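Local atomic coordinates of peptidoglycan-N-acetylglucosamine deacetylase BC_1960 (Bacillus cereus, PDB entry 5O6Y), a protein that removes the acetyl group from N-acetylglucosamine residues of cell-wall peptidoglycan in a zinc-dependent hydrolysis, and also acts on soluble chitin substrates and N-acetylchitooligomers. Residues His79-Pro84 with Ile98-Glu103; Lys114-Pro119 with Gln134-Val139; His83-Lys88 with Tyr120-Glu125. All coordinates share one frame; numbering follows the deposited sequence.

Contact 1 (His79-Pro84 with Ile98-Glu103); sequences HTYSHP and IIKTEE. With 5YA (4-naphthalen-1-yl-~{N}-oxidanyl-benzamide), chain H.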
loop_
_atom_site.group_PDB
_atom_site.type_symbol
_atom_site.label_atom_id
_atom_site.label_comp_id
_atom_site.label_asym_id
_atom_site.label_seq_id
_atom_site.Cartn_x
_atom_site.Cartn_y
_atom_site.Cartn_z
ATOM N N HIS A 79 -1.142 -7.860 1.621
ATOM C CA HIS A 79 -2.488 -7.366 1.888
ATOM C C HIS A 79 -3.444 -8.508 2.227
ATOM O O HIS A 79 -4.639 -8.430 1.933
ATOM C CB HIS A 79 -3.007 -6.561 0.695
ATOM C CG HIS A 79 -4.107 -5.603 1.038
ATOM N ND1 HIS A 79 -4.221 -5.009 2.275
ATOM C CD2 HIS A 79 -5.143 -5.137 0.300
ATOM C CE1 HIS A 79 -5.278 -4.217 2.287
ATOM N NE2 HIS A 79 -5.856 -4.277 1.101
ATOM N N THR A 80 -2.920 -9.564 2.860
ATOM C CA THR A 80 -3.616 -10.819 3.154
ATOM C C THR A 80 -4.035 -11.546 1.881
ATOM O O THR A 80 -3.828 -11.046 0.769
ATOM C CB THR A 80 -4.845 -10.605 4.051
ATOM O OG1 THR A 80 -5.915 -10.038 3.285
ATOM C CG2 THR A 80 -4.513 -9.696 5.229
ATOM N N TYR A 81 -4.625 -12.732 2.040
ATOM C CA TYR A 81 -4.961 -13.598 0.913
ATOM C C TYR A 81 -6.342 -13.288 0.338
ATOM O O TYR A 81 -6.466 -12.969 -0.850
ATOM C CB TYR A 81 -4.877 -15.068 1.341
ATOM C CG TYR A 81 -5.219 -16.047 0.239
ATOM C CD1 TYR A 81 -4.254 -16.465 -0.668
ATOM C CD2 TYR A 81 -6.507 -16.556 0.107
ATOM C CE1 TYR A 81 -4.562 -17.357 -1.679
ATOM C CE2 TYR A 81 -6.823 -17.448 -0.900
ATOM C CZ TYR A 81 -5.849 -17.845 -1.791
ATOM O OH TYR A 81 -6.160 -18.735 -2.795
ATOM N N SER A 82 -7.387 -13.383 1.164
ATOM C CA SER A 82 -8.763 -13.271 0.686
ATOM C C SER A 82 -9.486 -12.056 1.257
ATOM O O SER A 82 -10.721 -12.004 1.224
ATOM C CB SER A 82 -9.543 -14.548 1.002
ATOM O OG SER A 82 -9.566 -14.807 2.395
ATOM N N HIS A 83 -8.745 -11.081 1.783
ATOM C CA HIS A 83 -9.283 -9.802 2.238
ATOM C C HIS A 83 -10.376 -9.958 3.293
ATOM O O HIS A 83 -11.505 -9.500 3.074
ATOM C CB HIS A 83 -9.826 -9.021 1.037
ATOM C CG HIS A 83 -9.774 -7.534 1.200
ATOM N ND1 HIS A 83 -10.868 -6.788 1.583
ATOM C CD2 HIS A 83 -8.765 -6.652 1.014
ATOM C CE1 HIS A 83 -10.532 -5.511 1.634
ATOM N NE2 HIS A 83 -9.261 -5.401 1.292
ATOM N N PRO A 84 -10.100 -10.588 4.448
ATOM C CA PRO A 84 -11.126 -10.657 5.496
ATOM C C PRO A 84 -10.955 -9.568 6.542
ATOM O O PRO A 84 -9.896 -8.941 6.625
ATOM C CB PRO A 84 -10.898 -12.046 6.096
ATOM C CG PRO A 84 -9.408 -12.202 6.021
ATOM C CD PRO A 84 -8.939 -11.430 4.793
ATOM N N ILE A 98 -1.518 -14.399 6.457
ATOM C CA ILE A 98 -0.240 -13.722 6.255
ATOM C C ILE A 98 0.760 -14.658 5.582
ATOM O O ILE A 98 1.275 -14.366 4.497
ATOM C CB ILE A 98 0.309 -13.192 7.592
ATOM C CG1 ILE A 98 -0.674 -12.206 8.232
ATOM C CG2 ILE A 98 1.672 -12.546 7.391
ATOM C CD1 ILE A 98 -0.955 -10.982 7.394
ATOM N N ILE A 99 1.044 -15.797 6.222
ATOM C CA ILE A 99 2.101 -16.690 5.751
ATOM C C ILE A 99 1.783 -17.244 4.369
ATOM O O ILE A 99 2.687 -17.437 3.547
ATOM C CB ILE A 99 2.329 -17.819 6.777
ATOM C CG1 ILE A 99 2.730 -17.230 8.131
ATOM C CG2 ILE A 99 3.392 -18.792 6.287
ATOM C CD1 ILE A 99 2.849 -18.263 9.234
ATOM N N LYS A 100 0.505 -17.502 4.084
ATOM C CA LYS A 100 0.128 -17.998 2.765
ATOM C C LYS A 100 0.434 -16.967 1.688
ATOM O O LYS A 100 1.045 -17.284 0.660
ATOM C CB LYS A 100 -1.355 -18.369 2.758
ATOM C CG LYS A 100 -1.834 -19.103 1.521
ATOM C CD LYS A 100 -3.331 -19.372 1.618
ATOM C CE LYS A 100 -3.846 -20.139 0.413
ATOM N NZ LYS A 100 -5.332 -20.248 0.431
ATOM N N THR A 101 0.018 -15.718 1.911
ATOM C CA THR A 101 0.290 -14.659 0.946
ATOM C C THR A 101 1.786 -14.416 0.803
ATOM O O THR A 101 2.278 -14.144 -0.299
ATOM C CB THR A 101 -0.423 -13.373 1.366
ATOM O OG1 THR A 101 -1.823 -13.636 1.525
ATOM C CG2 THR A 101 -0.232 -12.282 0.319
ATOM N N GLU A 102 2.529 -14.519 1.906
ATOM C CA GLU A 102 3.967 -14.292 1.848
ATOM C C GLU A 102 4.650 -15.294 0.926
ATOM O O GLU A 102 5.501 -14.918 0.111
ATOM C CB GLU A 102 4.565 -14.357 3.251
ATOM C CG GLU A 102 6.063 -14.140 3.279
ATOM C CD GLU A 102 6.589 -13.882 4.675
ATOM O OE1 GLU A 102 6.671 -14.843 5.469
ATOM O OE2 GLU A 102 6.917 -12.715 4.978
ATOM N N GLU A 103 4.284 -16.574 1.033
ATOM C CA GLU A 103 4.899 -17.590 0.185
ATOM C C GLU A 103 4.561 -17.379 -1.287
ATOM O O GLU A 103 5.401 -17.634 -2.156
ATOM C CB GLU A 103 4.467 -18.983 0.642
ATOM C CG GLU A 103 4.828 -19.287 2.091
ATOM C CD GLU A 103 4.341 -20.649 2.546
ATOM O OE1 GLU A 103 5.152 -21.415 3.110
ATOM O OE2 GLU A 103 3.148 -20.956 2.337
HETATM C C1 5YA H . -12.959 4.852 3.767
HETATM C C2 5YA H . -12.253 3.767 3.239
HETATM C C3 5YA H . -11.644 2.829 4.071
HETATM C C4 5YA H . -11.727 2.987 5.489
HETATM C C5 5YA H . -12.447 4.095 6.028
HETATM C C6 5YA H . -13.065 5.030 5.145
HETATM C C7 5YA H . -11.115 2.059 6.382
HETATM C C8 5YA H . -11.224 2.245 7.757
HETATM O O1 5YA H . -7.322 -1.478 1.939
HETATM C C9 5YA H . -11.930 3.332 8.283
HETATM C C10 5YA H . -12.541 4.255 7.441
HETATM C C11 5YA H . -10.891 1.692 3.462
HETATM C C12 5YA H . -9.511 1.725 3.488
HETATM C C13 5YA H . -8.774 0.698 2.935
HETATM N N1 5YA H . -9.101 -2.407 0.989
HETATM C C14 5YA H . -9.409 -0.370 2.335
HETATM C C15 5YA H . -10.797 -0.412 2.295
HETATM C C16 5YA H . -11.538 0.621 2.858
HETATM C C17 5YA H . -8.536 -1.474 1.735
HETATM O O2 5YA H . -8.300 -3.419 0.432
#
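Thr80 and Tyr81, in the loop after strand 75-78, lie against one side of the helical segment Ile98-Glu103, with the CA atoms of Tyr81 and Thr101 5.4 Å apart and those of Thr80 and Ile98 equally close. Tyr81, Lys100 and Thr101 carry the side-chain contact. The CG of Tyr81 stands anti to its backbone N (chi1 180°), which lays the ring alongside Lys100, and the fully extended chain of Lys100 climbs across one face of it. The ammonium NZ of Lys100 sits 3.5 Å from the centroid of the Tyr81 ring, 21° off the ring normal and displaced toward CZ and CE2, in a cation-pi contact. One bond earlier, CE of Lys100 makes a CH-pi contact with the same face. The phenol OH of Tyr81 is hydrogen-bonded to Glu60. Deeper in, OG1 of Thr101 lies 3.4 Å from CB of Tyr81, close to the peptide joining Thr80 to Tyr81. The hydroxyl of Thr101 is hydrogen-bonded to the carbonyl of Gln97, one turn back in the helix, while the amide of Tyr81 is bonded to the side chain of Gln97. Nearby, CG2 of Thr80 rests 4.4 Å from CD1 of Ile98. On the other side of the loop, His79 and His83 turn to the bound hydroxamate: NE2 of His79 donates to O2 of 5YA over 2.7 Å, with the oxygen near the ring plane, and NE2 of His83 meets that oxygen too. The other ring nitrogen of His79, ND1, is hydrogen-bonded to the carbonyl of Arg117. Both histidines are zinc ligands, and their His-Thr-Tyr-Ser-His spacing is the metal-binding H-x-x-x-H motif of the NodB-type polysaccharide deacetylases, in a loop that packs on helix 91-109.

Contact 2 (Lys114-Pro119 with Gln134-Val139); sequences KFIRPP and QNFMIV
With chi1 of -66° and chi2 of -177°, Ile116 sends CD1 over one face of the Phe136 ring, whose own chi1 of -78° sets it beside the strand. CD1 of Ile116 stands 3.6 Å from the Phe136 ring centroid, a CH-pi contact, while O of Lys114 approaches the edge of that ring. Ile138 packs on the same face of the sheet as Ile116, its CG1 against CB of Ile116 and its CG2 3.7 Å from CD of Pro118. On the opposite face, which carries Phe115 and Met137, the edge of the Phe115 ring meets CG2 of Val139 at 3.5 Å, and the sulfur of Met137 lies obliquely to it in a Met-aromatic contact. Three backbone bonds join the strands: Met137 N to Lys114 O, Ile116 N to Met137 O, and Val139 N to Ile116 O. Beyond them, NE of Arg117 donates almost straight to O of Val139 over 3.1 Å, in the guanidinium plane, and NH1 is hydrogen-bonded to OG1 of Thr26, close to Asp28, the predicted proton acceptor. At the other end, NZ of Lys114 reaches O of Asn135 at 3.1 Å; Asn135 closes helix 125-133 in a Schellman motif. The paired strands belong to a parallel beta-alpha-beta crossover, strand 115-116, helix 125-133 and strand 137-139.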
loop_
_atom_site.group_PDB
_atom_site.type_symbol
_atom_site.label_atom_id
_atom_site.label_comp_id
_atom_site.label_asym_id
_atom_site.label_seq_id
_atom_site.Cartn_x
_atom_site.Cartn_y
_atom_site.Cartn_z
ATOM N N LYS A 114 8.134 -7.296 3.631
ATOM C CA LYS A 114 8.184 -6.911 5.035
ATOM C C LYS A 114 6.949 -6.134 5.474
ATOM O O LYS A 114 6.569 -6.198 6.650
ATOM C CB LYS A 114 9.436 -6.070 5.305
ATOM C CG LYS A 114 9.692 -5.769 6.776
ATOM C CD LYS A 114 10.696 -4.641 6.939
ATOM C CE LYS A 114 11.146 -4.497 8.382
ATOM N NZ LYS A 114 11.928 -5.679 8.835
ATOM N N PHE A 115 6.309 -5.412 4.559
ATOM C CA PHE A 115 5.214 -4.521 4.914
ATOM C C PHE A 115 3.872 -5.232 4.795
ATOM O O PHE A 115 3.608 -5.920 3.803
ATOM C CB PHE A 115 5.240 -3.267 4.039
ATOM C CG PHE A 115 6.297 -2.281 4.441
ATOM C CD1 PHE A 115 7.611 -2.449 4.040
ATOM C CD2 PHE A 115 5.980 -1.194 5.237
ATOM C CE1 PHE A 115 8.588 -1.548 4.420
ATOM C CE2 PHE A 115 6.952 -0.290 5.618
ATOM C CZ PHE A 115 8.257 -0.467 5.209
ATOM N N ILE A 116 3.038 -5.065 5.818
ATOM C CA ILE A 116 1.676 -5.581 5.851
ATOM C C ILE A 116 0.728 -4.395 5.955
ATOM O O ILE A 116 1.015 -3.424 6.662
ATOM C CB ILE A 116 1.464 -6.551 7.034
ATOM C CG1 ILE A 116 2.291 -7.823 6.854
ATOM C CG2 ILE A 116 -0.010 -6.902 7.204
ATOM C CD1 ILE A 116 2.061 -8.843 7.948
ATOM N N ARG A 117 -0.392 -4.462 5.240
ATOM C CA ARG A 117 -1.488 -3.518 5.432
ATOM C C ARG A 117 -2.754 -4.324 5.680
ATOM O O ARG A 117 -3.150 -5.134 4.816
ATOM C CB ARG A 117 -1.667 -2.580 4.239
ATOM C CG ARG A 117 -2.860 -1.647 4.400
ATOM C CD ARG A 117 -2.891 -0.568 3.334
ATOM N NE ARG A 117 -1.887 0.467 3.564
ATOM C CZ ARG A 117 -1.600 1.427 2.691
ATOM N NH1 ARG A 117 -2.237 1.475 1.528
ATOM N NH2 ARG A 117 -0.674 2.332 2.975
ATOM N N PRO A 118 -3.413 -4.157 6.821
ATOM C CA PRO A 118 -4.636 -4.911 7.086
ATOM C C PRO A 118 -5.806 -4.324 6.321
ATOM O O PRO A 118 -5.972 -3.095 6.267
ATOM C CB PRO A 118 -4.821 -4.757 8.603
ATOM C CG PRO A 118 -4.192 -3.438 8.909
ATOM C CD PRO A 118 -3.040 -3.282 7.947
ATOM N N PRO A 119 -6.627 -5.167 5.696
ATOM C CA PRO A 119 -7.812 -4.659 4.995
ATOM C C PRO A 119 -8.751 -3.936 5.949
ATOM O O PRO A 119 -8.913 -4.328 7.106
ATOM C CB PRO A 119 -8.454 -5.924 4.415
ATOM C CG PRO A 119 -7.846 -7.062 5.175
ATOM C CD PRO A 119 -6.470 -6.621 5.544
ATOM N N GLN A 134 7.760 -11.142 14.265
ATOM C CA GLN A 134 8.143 -11.797 13.022
ATOM C C GLN A 134 8.866 -10.866 12.054
ATOM O O GLN A 134 9.073 -11.250 10.900
ATOM C CB GLN A 134 6.908 -12.395 12.342
ATOM C CG GLN A 134 6.213 -13.467 13.164
ATOM C CD GLN A 134 7.118 -14.641 13.474
ATOM O OE1 GLN A 134 7.916 -15.062 12.636
ATOM N NE2 GLN A 134 7.003 -15.174 14.686
ATOM N N ASN A 135 9.238 -9.662 12.499
ATOM C CA ASN A 135 9.995 -8.695 11.704
ATOM C C ASN A 135 9.179 -8.132 10.541
ATOM O O ASN A 135 9.732 -7.797 9.490
ATOM C CB ASN A 135 11.311 -9.294 11.193
ATOM C CG ASN A 135 12.349 -8.239 10.871
ATOM O OD1 ASN A 135 12.248 -7.097 11.321
ATOM N ND2 ASN A 135 13.355 -8.616 10.090
ATOM N N PHE A 136 7.865 -8.025 10.716
ATOM C CA PHE A 136 7.016 -7.310 9.766
ATOM C C PHE A 136 6.932 -5.836 10.147
ATOM O O PHE A 136 7.490 -5.416 11.160
ATOM C CB PHE A 136 5.607 -7.903 9.724
ATOM C CG PHE A 136 5.495 -9.179 8.939
ATOM C CD1 PHE A 136 5.351 -10.396 9.588
ATOM C CD2 PHE A 136 5.508 -9.162 7.555
ATOM C CE1 PHE A 136 5.234 -11.571 8.871
ATOM C CE2 PHE A 136 5.389 -10.335 6.832
ATOM C CZ PHE A 136 5.251 -11.542 7.492
ATOM N N MET A 137 6.270 -5.047 9.309
ATOM C CA MET A 137 5.916 -3.690 9.698
ATOM C C MET A 137 4.582 -3.348 9.060
ATOM O O MET A 137 4.425 -3.456 7.842
ATOM C CB MET A 137 6.981 -2.668 9.293
ATOM C CG MET A 137 6.589 -1.246 9.677
ATOM S SD MET A 137 7.921 -0.033 9.651
ATOM C CE MET A 137 7.039 1.415 10.225
ATOM N N ILE A 138 3.630 -2.953 9.888
ATOM C CA ILE A 138 2.299 -2.582 9.420
ATOM C C ILE A 138 2.242 -1.081 9.199
ATOM O O ILE A 138 2.609 -0.300 10.075
ATOM C CB ILE A 138 1.190 -3.031 10.398
ATOM C CG1 ILE A 138 0.976 -4.546 10.331
ATOM C CG2 ILE A 138 -0.118 -2.324 10.079
ATOM C CD1 ILE A 138 1.940 -5.343 11.168
ATOM N N VAL A 139 1.786 -0.679 8.016
ATOM C CA VAL A 139 1.652 0.727 7.661
ATOM C C VAL A 139 0.229 0.958 7.181
ATOM O O VAL A 139 -0.214 0.324 6.216
ATOM C CB VAL A 139 2.662 1.152 6.584
ATOM C CG1 VAL A 139 2.330 2.544 6.070
ATOM C CG2 VAL A 139 4.075 1.111 7.144
#

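Contact 3 (His83-Lys88 with Tyr120-Glu125); sequences HPNLAK and YGEILE. With 5YA (4-naphthalen-1-yl-~{N}-oxidanyl-benzamide), chain H.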
loop_
_atom_site.group_PDB
_atom_site.type_symbol
_atom_site.label_atom_id
_atom_site.label_comp_id
_atom_site.label_asym_id
_atom_site.label_seq_id
_atom_site.Cartn_x
_atom_site.Cartn_y
_atom_site.Cartn_z
ATOM N N HIS A 83 -8.745 -11.081 1.783
ATOM C CA HIS A 83 -9.283 -9.802 2.238
ATOM C C HIS A 83 -10.376 -9.958 3.293
ATOM O O HIS A 83 -11.505 -9.500 3.074
ATOM C CB HIS A 83 -9.826 -9.021 1.037
ATOM C CG HIS A 83 -9.774 -7.534 1.200
ATOM N ND1 HIS A 83 -10.868 -6.788 1.583
ATOM C CD2 HIS A 83 -8.765 -6.652 1.014
ATOM C CE1 HIS A 83 -10.532 -5.511 1.634
ATOM N NE2 HIS A 83 -9.261 -5.401 1.292
ATOM N N PRO A 84 -10.100 -10.588 4.448
ATOM C CA PRO A 84 -11.126 -10.657 5.496
ATOM C C PRO A 84 -10.955 -9.568 6.542
ATOM O O PRO A 84 -9.896 -8.941 6.625
ATOM C CB PRO A 84 -10.898 -12.046 6.096
ATOM C CG PRO A 84 -9.408 -12.202 6.021
ATOM C CD PRO A 84 -8.939 -11.430 4.793
ATOM N N ASN A 85 -11.986 -9.332 7.348
ATOM C CA ASN A 85 -11.874 -8.420 8.484
ATOM C C ASN A 85 -11.036 -9.105 9.557
ATOM O O ASN A 85 -11.524 -9.975 10.281
ATOM C CB ASN A 85 -13.257 -8.045 9.005
ATOM C CG ASN A 85 -13.222 -6.896 9.999
ATOM O OD1 ASN A 85 -12.250 -6.717 10.732
ATOM N ND2 ASN A 85 -14.292 -6.110 10.028
ATOM N N LEU A 86 -9.764 -8.709 9.664
ATOM C CA LEU A 86 -8.843 -9.376 10.579
ATOM C C LEU A 86 -9.289 -9.285 12.033
ATOM O O LEU A 86 -8.877 -10.119 12.849
ATOM C CB LEU A 86 -7.436 -8.796 10.430
ATOM C CG LEU A 86 -6.665 -9.202 9.173
ATOM C CD1 LEU A 86 -5.240 -8.684 9.249
ATOM C CD2 LEU A 86 -6.674 -10.713 9.013
ATOM N N ALA A 87 -10.118 -8.297 12.378
ATOM C CA ALA A 87 -10.659 -8.208 13.728
ATOM C C ALA A 87 -11.657 -9.317 14.038
ATOM O O ALA A 87 -11.960 -9.538 15.215
ATOM C CB ALA A 87 -11.318 -6.843 13.941
ATOM N N LYS A 88 -12.166 -10.023 13.027
ATOM C CA LYS A 88 -13.162 -11.069 13.224
ATOM C C LYS A 88 -12.598 -12.474 13.055
ATOM O O LYS A 88 -13.367 -13.438 13.056
ATOM C CB LYS A 88 -14.338 -10.872 12.264
ATOM C CG LYS A 88 -15.166 -9.625 12.524
ATOM C CD LYS A 88 -16.270 -9.470 11.488
ATOM C CE LYS A 88 -17.144 -8.262 11.790
ATOM N NZ LYS A 88 -18.167 -8.045 10.729
ATOM N N TYR A 120 -9.360 -2.862 5.448
ATOM C CA TYR A 120 -10.214 -1.953 6.209
ATOM C C TYR A 120 -9.489 -1.301 7.381
ATOM O O TYR A 120 -10.128 -0.636 8.204
ATOM C CB TYR A 120 -11.483 -2.651 6.720
ATOM C CG TYR A 120 -12.064 -3.681 5.779
ATOM C CD1 TYR A 120 -12.780 -3.300 4.651
ATOM C CD2 TYR A 120 -11.914 -5.041 6.031
ATOM C CE1 TYR A 120 -13.317 -4.242 3.793
ATOM C CE2 TYR A 120 -12.448 -5.989 5.180
ATOM C CZ TYR A 120 -13.149 -5.586 4.063
ATOM O OH TYR A 120 -13.681 -6.529 3.215
ATOM N N GLY A 121 -8.172 -1.472 7.482
ATOM C CA GLY A 121 -7.425 -0.954 8.611
ATOM C C GLY A 121 -7.690 -1.645 9.927
ATOM O O GLY A 121 -7.239 -1.158 10.968
ATOM N N GLU A 122 -8.401 -2.771 9.917
ATOM C CA GLU A 122 -8.783 -3.468 11.138
ATOM C C GLU A 122 -7.688 -4.453 11.529
ATOM O O GLU A 122 -7.306 -5.311 10.727
ATOM C CB GLU A 122 -10.109 -4.202 10.941
ATOM C CG GLU A 122 -11.239 -3.339 10.405
ATOM C CD GLU A 122 -12.201 -2.895 11.488
ATOM O OE1 GLU A 122 -11.830 -2.960 12.681
ATOM O OE2 GLU A 122 -13.332 -2.488 11.145
ATOM N N ILE A 123 -7.188 -4.332 12.759
ATOM C CA ILE A 123 -6.216 -5.280 13.291
ATOM C C ILE A 123 -6.254 -5.186 14.809
ATOM O O ILE A 123 -6.603 -4.146 15.372
ATOM C CB ILE A 123 -4.797 -5.016 12.725
ATOM C CG1 ILE A 123 -3.909 -6.247 12.919
ATOM C CG2 ILE A 123 -4.172 -3.790 13.378
ATOM C CD1 ILE A 123 -2.624 -6.212 12.120
ATOM N N LEU A 124 -5.910 -6.284 15.472
ATOM C CA LEU A 124 -5.933 -6.371 16.923
ATOM C C LEU A 124 -4.514 -6.288 17.475
ATOM O O LEU A 124 -3.527 -6.415 16.745
ATOM C CB LEU A 124 -6.613 -7.668 17.372
ATOM C CG LEU A 124 -7.999 -7.924 16.773
ATOM C CD1 LEU A 124 -8.491 -9.316 17.122
ATOM C CD2 LEU A 124 -8.993 -6.874 17.242
ATOM N N GLU A 125 -4.420 -6.070 18.789
ATOM C CA GLU A 125 -3.115 -5.836 19.400
ATOM C C GLU A 125 -2.243 -7.087 19.369
ATOM O O GLU A 125 -1.033 -6.999 19.130
ATOM C CB GLU A 125 -3.283 -5.333 20.832
ATOM C CG GLU A 125 -1.961 -5.011 21.514
ATOM C CD GLU A 125 -2.135 -4.256 22.812
ATOM O OE1 GLU A 125 -3.212 -3.658 23.012
ATOM O OE2 GLU A 125 -1.193 -4.261 23.632
HETATM C C1 5YA H . -12.959 4.852 3.767
HETATM C C2 5YA H . -12.253 3.767 3.239
HETATM C C3 5YA H . -11.644 2.829 4.071
HETATM C C4 5YA H . -11.727 2.987 5.489
HETATM C C5 5YA H . -12.447 4.095 6.028
HETATM C C6 5YA H . -13.065 5.030 5.145
HETATM C C7 5YA H . -11.115 2.059 6.382
HETATM C C8 5YA H . -11.224 2.245 7.757
HETATM O O1 5YA H . -7.322 -1.478 1.939
HETATM C C9 5YA H . -11.930 3.332 8.283
HETATM C C10 5YA H . -12.541 4.255 7.441
HETATM C C11 5YA H . -10.891 1.692 3.462
HETATM C C12 5YA H . -9.511 1.725 3.488
HETATM C C13 5YA H . -8.774 0.698 2.935
HETATM N N1 5YA H . -9.101 -2.407 0.989
HETATM C C14 5YA H . -9.409 -0.370 2.335
HETATM C C15 5YA H . -10.797 -0.412 2.295
HETATM C C16 5YA H . -11.538 0.621 2.858
HETATM C C17 5YA H . -8.536 -1.474 1.735
HETATM O O2 5YA H . -8.300 -3.419 0.432
#
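The Tyr120 ring presents a face to the edge of the His83 imidazole, and its side chain can be followed outward from CB, which starts toward the loop His83-Lys88. A chi1 of -36° puts CG on the side of the backbone N and brings the ring over to that loop. Past CG, the CD2 atom comes to 4.2 Å from CA of Asn85, and CE2 lies 4.0 Å from N of Asn85, which sits at the ring edge. Over one face, CE1 of His83 comes near CE1 and CZ of Tyr120, 3.6 Å from CZ. The two rings form an offset edge-to-face pair, with planes 73° apart. At the tip, OH of Tyr120 accepts a weak hydrogen bond from ND1 of His83, 3.3 Å away. Farther along, OD1 of Asn85 approaches CB of Glu122 at 3.3 Å; the same oxygen takes the amide N of Ala87 in an Asx turn, which holds the carboxamide in place. CB of Leu86 faces the carbonyl O of Glu122, and CB of Ala87 packs on CD2 of Leu124 at 4.0 Å. Ring packing and one weak polar bond to a zinc-ligand imidazole are consistent with Tyr120 helping to orient His83 while lining the hydroxamate-binding pocket.

From the N terminus, the chain leaves strand 75-78 and enters the loop His79-Lys88, from which contacts 1 and 3 both start, sharing His83 and Pro84. Contact 1 closes first, a short loop that brings helix 91-109 back against it. Contact 2 opens only after that and joins strand 115-116 to strand 137-139 around helix 125-133. Contact 3 crosses contact 2: it starts before Lys114 and closes at Tyr120-Glu125, which lies in the sequence between the two strands. Pro119 bridges these contacts by packing on His83 and Pro84, while Pro118 touches Leu86 and Ile123. Together they tie the histidine loop, its following helix and the beta-alpha-beta unit around one side of the ligand pocket.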